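Local coordinates for protein putative isomerase (Sinorhizobium meliloti, PDB 2PPG) that is of unknown function but belongs to the enolase superfamily, pairing a mandelate racemase/muconate lactonizing enzyme-type N-terminal domain with a TIM-barrel-like C-terminal domain, at residues A[13-18]-A[354-359]; A[173-178]-A[202-207]; A[225-230]-A[255-260]. All blocks are in the same frame, centred on the assembly; numbering follows the deposited sequence.

Contact 1: A[13-18]-A[354-359]; sequences FTLTLP and RRLLVG
L17 and L356 meet end-on through their delta methyls, and this pair of leucines forms the tight part of the contact: L17 CD2 lies 3.8 Å from L356 CD1. The same CD1 methyl also faces L15, but more loosely, at 4.3 Å from L15 CD2, so one branch of L356 serves both leucines of the strand. In L356, a chi1 of -44° sets CG opposite the residue's own C=O carbon and so sends CD1 from the short 3-10 turn at 354-356 to the strand. The backbones stay well apart, with 10.2 Å between the CA atoms of L15 and L356, and no hydrogen bond joins them. The contact is purely apolar and buries 95 Å² in all. L15 and L356 are buried, whereas L17 is partly exposed and T16, P18 and R355 mark the solvent side. R354, which opens the turn, forms salt bridges with D362 and E351. Strand 7-17 runs between strands 52-61 and 389-390 in the antiparallel sheet of the N-terminal domain; L15 also packs on L56, L387 and L388, while L356 rests on A384 of helix 382-387.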
loop_
_atom_site.group_PDB
_atom_site.type_symbol
_atom_site.label_atom_id
_atom_site.label_comp_id
_atom_site.label_asym_id
_atom_site.label_seq_id
_atom_site.Cartn_x
_atom_site.Cartn_y
_atom_site.Cartn_z
ATOM N N PHE A 13 35.492 -33.978 7.939
ATOM C CA PHE A 13 36.593 -34.222 6.998
ATOM C C PHE A 13 36.559 -33.266 5.831
ATOM O O PHE A 13 35.501 -32.748 5.462
ATOM C CB PHE A 13 36.500 -35.615 6.364
ATOM C CG PHE A 13 36.243 -36.727 7.329
ATOM C CD1 PHE A 13 37.301 -37.463 7.857
ATOM C CD2 PHE A 13 34.949 -37.077 7.674
ATOM C CE1 PHE A 13 37.069 -38.514 8.737
ATOM C CE2 PHE A 13 34.716 -38.115 8.550
ATOM C CZ PHE A 13 35.781 -38.837 9.079
ATOM N N THR A 14 37.715 -33.077 5.208
ATOM C CA THR A 14 37.746 -32.414 3.924
ATOM C C THR A 14 38.106 -33.432 2.876
ATOM O O THR A 14 38.824 -34.381 3.149
ATOM C CB THR A 14 38.776 -31.290 3.878
ATOM O OG1 THR A 14 39.987 -31.736 4.497
ATOM C CG2 THR A 14 38.255 -30.054 4.595
ATOM N N LEU A 15 37.580 -33.239 1.680
ATOM C CA LEU A 15 38.008 -33.994 0.537
ATOM C C LEU A 15 38.448 -32.980 -0.482
ATOM O O LEU A 15 37.658 -32.108 -0.864
ATOM C CB LEU A 15 36.852 -34.819 -0.014
ATOM C CG LEU A 15 37.103 -35.693 -1.245
ATOM C CD1 LEU A 15 38.267 -36.618 -1.001
ATOM C CD2 LEU A 15 35.849 -36.502 -1.575
ATOM N N THR A 16 39.708 -33.084 -0.912
ATOM C CA THR A 16 40.304 -32.122 -1.841
ATOM C C THR A 16 40.736 -32.775 -3.152
ATOM O O THR A 16 41.705 -33.522 -3.171
ATOM C CB THR A 16 41.545 -31.458 -1.211
ATOM O OG1 THR A 16 41.183 -30.827 0.023
ATOM C CG2 THR A 16 42.154 -30.420 -2.155
ATOM N N LEU A 17 40.040 -32.499 -4.246
ATOM C CA LEU A 17 40.465 -33.043 -5.534
ATOM C C LEU A 17 41.027 -31.972 -6.442
ATOM O O LEU A 17 40.424 -30.907 -6.573
ATOM C CB LEU A 17 39.320 -33.758 -6.255
ATOM C CG LEU A 17 38.923 -35.153 -5.769
ATOM C CD1 LEU A 17 40.092 -35.877 -5.072
ATOM C CD2 LEU A 17 37.717 -35.057 -4.854
ATOM N N PRO A 18 42.166 -32.265 -7.105
ATOM C CA PRO A 18 42.767 -31.303 -8.025
ATOM C C PRO A 18 41.972 -31.193 -9.328
ATOM O O PRO A 18 41.331 -32.159 -9.747
ATOM C CB PRO A 18 44.164 -31.879 -8.281
ATOM C CG PRO A 18 44.019 -33.335 -8.068
ATOM C CD PRO A 18 42.933 -33.523 -7.037
ATOM N N ARG A 354 32.193 -39.705 -10.249
ATOM C CA ARG A 354 31.515 -40.988 -10.098
ATOM C C ARG A 354 32.325 -41.939 -9.217
ATOM O O ARG A 354 31.766 -42.605 -8.347
ATOM C CB ARG A 354 31.196 -41.613 -11.464
ATOM C CG ARG A 354 30.401 -40.692 -12.386
ATOM C CD ARG A 354 30.208 -41.281 -13.779
ATOM N NE ARG A 354 28.861 -41.817 -13.909
ATOM C CZ ARG A 354 27.857 -41.183 -14.501
ATOM N NH1 ARG A 354 28.046 -39.994 -15.047
ATOM N NH2 ARG A 354 26.668 -41.743 -14.556
ATOM N N ARG A 355 33.643 -41.951 -9.417
ATOM C CA ARG A 355 34.566 -42.842 -8.695
ATOM C C ARG A 355 34.462 -42.742 -7.176
ATOM O O ARG A 355 34.813 -43.670 -6.451
ATOM C CB ARG A 355 36.015 -42.523 -9.083
ATOM C CG ARG A 355 36.215 -42.073 -10.516
ATOM C CD ARG A 355 37.691 -41.825 -10.831
ATOM N NE ARG A 355 37.938 -41.824 -12.277
ATOM C CZ ARG A 355 37.935 -40.736 -13.045
ATOM N NH1 ARG A 355 38.165 -40.850 -14.350
ATOM N NH2 ARG A 355 37.712 -39.534 -12.515
ATOM N N LEU A 356 34.007 -41.593 -6.697
ATOM C CA LEU A 356 34.012 -41.311 -5.273
ATOM C C LEU A 356 32.785 -41.897 -4.557
ATOM O O LEU A 356 32.690 -41.853 -3.323
ATOM C CB LEU A 356 34.084 -39.801 -5.059
ATOM C CG LEU A 356 35.055 -38.973 -5.913
ATOM C CD1 LEU A 356 34.849 -37.493 -5.631
ATOM C CD2 LEU A 356 36.514 -39.338 -5.665
ATOM N N LEU A 357 31.848 -42.449 -5.325
ATOM C CA LEU A 357 30.555 -42.788 -4.767
ATOM C C LEU A 357 30.166 -44.238 -4.959
ATOM O O LEU A 357 30.575 -44.868 -5.928
ATOM C CB LEU A 357 29.478 -41.892 -5.380
ATOM C CG LEU A 357 29.698 -40.376 -5.294
ATOM C CD1 LEU A 357 28.599 -39.680 -6.049
ATOM C CD2 LEU A 357 29.749 -39.892 -3.841
ATOM N N VAL A 358 29.385 -44.759 -4.015
ATOM C CA VAL A 358 28.639 -46.003 -4.222
ATOM C C VAL A 358 27.151 -45.656 -4.306
ATOM O O VAL A 358 26.761 -44.529 -3.994
ATOM C CB VAL A 358 28.885 -47.039 -3.107
ATOM C CG1 VAL A 358 30.308 -47.594 -3.204
ATOM C CG2 VAL A 358 28.622 -46.434 -1.755
ATOM N N GLY A 359 26.328 -46.603 -4.747
ATOM C CA GLY A 359 24.892 -46.365 -4.902
ATOM C C GLY A 359 24.493 -46.282 -6.359
ATOM O O GLY A 359 25.314 -46.484 -7.237
#

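Contact 2: A[173-178]-A[202-207]; sequences ELAAAW and EILRER
E173 and R207 form a salt bridge between two neighbouring helices. R207 NE is the main donor, giving E173 OE2 a nearly straight bond (168° at the hydrogen) with the oxygen close to the guanidinium plane. OE2 is approached on its syn side, although NE stands 32° out of the carboxylate plane. The modelled separation of 2.5 Å between R207 NE and E173 OE2 is short enough that its exact value is doubtful. R207 NH2 adds a weak second bond to the same oxygen, 3.3 Å from E173 OE2. E173 starts out away from the other helix, and its chain bends back at chi2 (-52°) to bring the carboxylate over. A176 supplies an apolar floor: its CB lies over the centre of one guanidinium face, 3.5 Å from R207 CZ. Deeper in, A175 CB meets L204 CD2 at 4.5 Å, a loose apolar touch between buried residues, and L204 also packs on I214 of strand 213-217. R205 gives hydrogen bonds to backbone carbonyls: NE to H237, NH2 to G238, NH1 to V212 and G209. The axes of segments 173-178 and 202-207 come within 9.8 Å. With strand 185-189 between them in the chain, helices 168-180 and 197-208 are outer helices of a TIM-type barrel, as in the C-terminal domain of enolase relatives.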
loop_
_atom_site.group_PDB
_atom_site.type_symbol
_atom_site.label_atom_id
_atom_site.label_comp_id
_atom_site.label_asym_id
_atom_site.label_seq_id
_atom_site.Cartn_x
_atom_site.Cartn_y
_atom_site.Cartn_z
ATOM N N GLU A 173 29.141 -25.563 -29.405
ATOM C CA GLU A 173 29.418 -26.941 -29.792
ATOM C C GLU A 173 29.326 -27.882 -28.606
ATOM O O GLU A 173 28.813 -28.993 -28.736
ATOM C CB GLU A 173 30.771 -27.074 -30.496
ATOM C CG GLU A 173 30.675 -26.911 -31.998
ATOM C CD GLU A 173 29.618 -27.822 -32.615
ATOM O OE1 GLU A 173 29.689 -29.054 -32.391
ATOM O OE2 GLU A 173 28.730 -27.309 -33.340
ATOM N N LEU A 174 29.811 -27.429 -27.451
ATOM C CA LEU A 174 29.707 -28.222 -26.243
ATOM C C LEU A 174 28.241 -28.463 -25.931
ATOM O O LEU A 174 27.832 -29.600 -25.713
ATOM C CB LEU A 174 30.427 -27.568 -25.062
ATOM C CG LEU A 174 30.610 -28.512 -23.861
ATOM C CD1 LEU A 174 31.003 -29.922 -24.313
ATOM C CD2 LEU A 174 31.627 -27.971 -22.867
ATOM N N ALA A 175 27.442 -27.401 -25.942
ATOM C CA ALA A 175 26.001 -27.552 -25.756
ATOM C C ALA A 175 25.487 -28.661 -26.652
ATOM O O ALA A 175 24.838 -29.599 -26.177
ATOM C CB ALA A 175 25.274 -26.252 -26.065
ATOM N N ALA A 176 25.805 -28.551 -27.946
ATOM C CA ALA A 176 25.326 -29.479 -28.976
ATOM C C ALA A 176 25.683 -30.945 -28.693
ATOM O O ALA A 176 24.910 -31.851 -29.020
ATOM C CB ALA A 176 25.843 -29.057 -30.352
ATOM N N ALA A 177 26.849 -31.162 -28.087
ATOM C CA ALA A 177 27.290 -32.498 -27.705
ATOM C C ALA A 177 26.377 -33.091 -26.637
ATOM O O ALA A 177 25.903 -34.223 -26.770
ATOM C CB ALA A 177 28.715 -32.453 -27.212
ATOM N N TRP A 178 26.122 -32.317 -25.587
ATOM C CA TRP A 178 25.230 -32.751 -24.518
ATOM C C TRP A 178 23.791 -32.835 -24.991
ATOM O O TRP A 178 22.995 -33.588 -24.434
ATOM C CB TRP A 178 25.350 -31.823 -23.319
ATOM C CG TRP A 178 26.572 -32.107 -22.550
ATOM C CD1 TRP A 178 27.727 -31.390 -22.554
ATOM C CD2 TRP A 178 26.789 -33.218 -21.676
ATOM N NE1 TRP A 178 28.653 -31.980 -21.724
ATOM C CE2 TRP A 178 28.097 -33.104 -21.174
ATOM C CE3 TRP A 178 26.005 -34.301 -21.277
ATOM C CZ2 TRP A 178 28.642 -34.030 -20.288
ATOM C CZ3 TRP A 178 26.541 -35.219 -20.388
ATOM C CH2 TRP A 178 27.847 -35.077 -19.902
ATOM N N GLU A 202 21.989 -15.575 -28.994
ATOM C CA GLU A 202 21.955 -15.671 -30.442
ATOM C C GLU A 202 22.555 -16.989 -30.966
ATOM O O GLU A 202 21.894 -17.722 -31.706
ATOM C CB GLU A 202 22.708 -14.474 -31.031
ATOM C CG GLU A 202 22.553 -14.281 -32.526
ATOM C CD GLU A 202 23.063 -12.921 -32.965
ATOM O OE1 GLU A 202 22.246 -12.115 -33.475
ATOM O OE2 GLU A 202 24.274 -12.651 -32.767
ATOM N N ILE A 203 23.799 -17.280 -30.579
ATOM C CA ILE A 203 24.509 -18.424 -31.129
ATOM C C ILE A 203 23.984 -19.735 -30.567
ATOM O O ILE A 203 23.753 -20.672 -31.329
ATOM C CB ILE A 203 26.059 -18.302 -31.013
ATOM C CG1 ILE A 203 26.718 -19.088 -32.140
ATOM C CG2 ILE A 203 26.579 -18.777 -29.654
ATOM C CD1 ILE A 203 28.158 -18.733 -32.392
ATOM N N LEU A 204 23.754 -19.785 -29.251
ATOM C CA LEU A 204 23.172 -20.968 -28.619
ATOM C C LEU A 204 21.803 -21.301 -29.230
ATOM O O LEU A 204 21.550 -22.449 -29.596
ATOM C CB LEU A 204 23.083 -20.801 -27.101
ATOM C CG LEU A 204 24.376 -20.680 -26.268
ATOM C CD1 LEU A 204 24.041 -20.553 -24.782
ATOM C CD2 LEU A 204 25.373 -21.808 -26.465
ATOM N N ARG A 205 20.937 -20.301 -29.368
ATOM C CA ARG A 205 19.671 -20.483 -30.083
ATOM C C ARG A 205 19.880 -20.962 -31.533
ATOM O O ARG A 205 19.123 -21.796 -32.043
ATOM C CB ARG A 205 18.845 -19.192 -30.069
ATOM C CG ARG A 205 17.421 -19.321 -30.659
ATOM C CD ARG A 205 16.610 -20.448 -29.998
ATOM N NE ARG A 205 16.356 -20.202 -28.580
ATOM C CZ ARG A 205 15.806 -21.083 -27.742
ATOM N NH1 ARG A 205 15.446 -22.288 -28.166
ATOM N NH2 ARG A 205 15.606 -20.755 -26.471
ATOM N N GLU A 206 20.909 -20.439 -32.190
ATOM C CA GLU A 206 21.183 -20.830 -33.559
ATOM C C GLU A 206 21.632 -22.272 -33.585
ATOM O O GLU A 206 21.077 -23.086 -34.319
ATOM C CB GLU A 206 22.237 -19.922 -34.207
ATOM C CG GLU A 206 22.490 -20.218 -35.690
ATOM C CD GLU A 206 21.244 -20.019 -36.559
ATOM O OE1 GLU A 206 20.182 -19.655 -36.003
ATOM O OE2 GLU A 206 21.326 -20.222 -37.799
ATOM N N ARG A 207 22.617 -22.589 -32.751
ATOM C CA ARG A 207 23.202 -23.922 -32.727
ATOM C C ARG A 207 22.244 -25.017 -32.270
ATOM O O ARG A 207 22.315 -26.134 -32.768
ATOM C CB ARG A 207 24.473 -23.934 -31.870
ATOM C CG ARG A 207 25.282 -25.231 -31.946
ATOM C CD ARG A 207 25.744 -25.518 -33.363
ATOM N NE ARG A 207 26.248 -26.878 -33.545
ATOM C CZ ARG A 207 25.474 -27.952 -33.662
ATOM N NH1 ARG A 207 24.160 -27.824 -33.596
ATOM N NH2 ARG A 207 26.008 -29.156 -33.826
#

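Contact 3: A[225-230]-A[255-260]; sequences SEAVAL and ARVAAS
Segments 225-230 and 255-260 lie on helices that run in the same general direction, the N-to-C axes of the two segments 26° apart and 9.4 Å from each other at closest approach. They are outer helices of the TIM-type barrel: strand 241-243 comes between them in the chain, and strand 264-267 follows the second helix. The backbones draw together most closely at V228 and V257, whose CA atoms are 5.9 Å apart. No hydrogen bond joins the two segments; the contact buries 174 Å², most of it on A227, V228 and V257. V257 sets its CG2 methyl against A227 and V228, with V257 CG2 4.1 Å from A227 CB and 4.2 Å from V228 CG2. In V257, chi1 of 178° sends CG1 opposite the backbone N and leaves CG2 turned to A227 and V228. A227, V228 and V257 are all buried. V257 also packs on I265 of strand 264-267, while A227 touches P245 in the loop that follows strand 241-243. The helix pair is also part of the assembly interface, since V228 packs on S262 of a second subunit and R256 on A258 of that same subunit, while A259 meets R256 of a third. Further along helix 224-234, K232 NZ gives a hydrogen bond to the carbonyl O of S260. V228 itself has one methyl doing most of the work: V228 CG2 rests 4.0 Å from V257 CA and reaches on to S260 CB at 3.9 Å.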
loop_
_atom_site.group_PDB
_atom_site.type_symbol
_atom_site.label_atom_id
_atom_site.label_comp_id
_atom_site.label_asym_id
_atom_site.label_seq_id
_atom_site.Cartn_x
_atom_site.Cartn_y
_atom_site.Cartn_z
ATOM N N SER A 225 18.279 -1.619 -13.460
ATOM C CA SER A 225 18.317 -1.093 -14.813
ATOM C C SER A 225 19.198 -1.932 -15.701
ATOM O O SER A 225 18.788 -2.323 -16.796
ATOM C CB SER A 225 18.869 0.318 -14.809
ATOM O OG SER A 225 17.859 1.196 -14.410
ATOM N N GLU A 226 20.422 -2.168 -15.229
ATOM C CA GLU A 226 21.379 -2.976 -15.947
ATOM C C GLU A 226 20.754 -4.331 -16.276
ATOM O O GLU A 226 20.678 -4.710 -17.448
ATOM C CB GLU A 226 22.691 -3.114 -15.159
ATOM C CG GLU A 226 23.597 -1.885 -15.264
ATOM C CD GLU A 226 24.674 -1.791 -14.171
ATOM O OE1 GLU A 226 25.400 -0.773 -14.161
ATOM O OE2 GLU A 226 24.808 -2.704 -13.323
ATOM N N ALA A 227 20.247 -5.026 -15.262
ATOM C CA ALA A 227 19.694 -6.368 -15.471
ATOM C C ALA A 227 18.524 -6.364 -16.451
ATOM O O ALA A 227 18.427 -7.244 -17.308
ATOM C CB ALA A 227 19.312 -7.027 -14.149
ATOM N N VAL A 228 17.657 -5.363 -16.349
ATOM C CA VAL A 228 16.537 -5.257 -17.283
ATOM C C VAL A 228 17.003 -5.112 -18.737
ATOM O O VAL A 228 16.509 -5.825 -19.615
ATOM C CB VAL A 228 15.569 -4.131 -16.900
ATOM C CG1 VAL A 228 14.587 -3.843 -18.037
ATOM C CG2 VAL A 228 14.822 -4.508 -15.648
ATOM N N ALA A 229 17.956 -4.218 -18.988
ATOM C CA ALA A 229 18.484 -4.043 -20.344
ATOM C C ALA A 229 19.026 -5.359 -20.927
ATOM O O ALA A 229 18.723 -5.720 -22.071
ATOM C CB ALA A 229 19.575 -2.952 -20.374
ATOM N N LEU A 230 19.819 -6.065 -20.118
ATOM C CA LEU A 230 20.451 -7.320 -20.510
ATOM C C LEU A 230 19.434 -8.408 -20.822
ATOM O O LEU A 230 19.490 -9.022 -21.879
ATOM C CB LEU A 230 21.420 -7.779 -19.417
ATOM C CG LEU A 230 22.658 -6.874 -19.272
ATOM C CD1 LEU A 230 23.386 -7.095 -17.926
ATOM C CD2 LEU A 230 23.619 -7.032 -20.466
ATOM N N ALA A 255 12.720 -7.003 -7.213
ATOM C CA ALA A 255 11.280 -6.824 -7.389
ATOM C C ALA A 255 10.966 -6.059 -8.677
ATOM O O ALA A 255 10.060 -6.432 -9.420
ATOM C CB ALA A 255 10.676 -6.128 -6.183
ATOM N N ARG A 256 11.741 -5.010 -8.940
ATOM C CA ARG A 256 11.548 -4.160 -10.109
ATOM C C ARG A 256 11.907 -4.872 -11.414
ATOM O O ARG A 256 11.223 -4.695 -12.414
ATOM C CB ARG A 256 12.351 -2.861 -9.976
ATOM C CG ARG A 256 12.693 -2.221 -11.317
ATOM C CD ARG A 256 11.605 -1.276 -11.827
ATOM N NE ARG A 256 11.945 0.119 -11.538
ATOM C CZ ARG A 256 11.208 0.936 -10.794
ATOM N NH1 ARG A 256 11.618 2.176 -10.589
ATOM N NH2 ARG A 256 10.057 0.526 -10.270
ATOM N N VAL A 257 12.979 -5.664 -11.392
ATOM C CA VAL A 257 13.358 -6.513 -12.525
ATOM C C VAL A 257 12.244 -7.526 -12.807
ATOM O O VAL A 257 11.783 -7.650 -13.951
ATOM C CB VAL A 257 14.682 -7.285 -12.263
ATOM C CG1 VAL A 257 15.001 -8.165 -13.419
ATOM C CG2 VAL A 257 15.842 -6.340 -12.036
ATOM N N ALA A 258 11.793 -8.227 -11.763
ATOM C CA ALA A 258 10.694 -9.197 -11.901
ATOM C C ALA A 258 9.466 -8.568 -12.564
ATOM O O ALA A 258 8.856 -9.169 -13.456
ATOM C CB ALA A 258 10.325 -9.795 -10.562
ATOM N N ALA A 259 9.135 -7.348 -12.136
ATOM C CA ALA A 259 7.983 -6.621 -12.664
ATOM C C ALA A 259 8.202 -6.067 -14.073
ATOM O O ALA A 259 7.237 -5.851 -14.797
ATOM C CB ALA A 259 7.572 -5.500 -11.712
ATOM N N SER A 260 9.455 -5.853 -14.467
ATOM C CA SER A 260 9.740 -5.158 -15.722
ATOM C C SER A 260 9.945 -6.063 -16.938
ATOM O O SER A 260 10.059 -5.572 -18.058
ATOM C CB SER A 260 10.951 -4.242 -15.562
ATOM O OG SER A 260 10.786 -3.364 -14.465
#

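Overall arrangement
Contacts 2 and 3 repeat one theme, two outer helices of the barrel packed side by side, but with different chemistry. Contact 3 is buried and apolar, and other subunits press on its helices; contact 2 is partly buried, with a charged pair on its solvent-exposed side and no other chain touching it. Contact 1 is buried too, yet it joins different elements: it brings together an early strand, from the N-terminal domain's sheet, and a late turn, and contacts 2 and 3 lie between them in sequence. Contacts 1 and 3 lie on opposite sides of the chain's centre, their centres about 40 Å apart, while those of contacts 2 and 3 are about 26 Å apart.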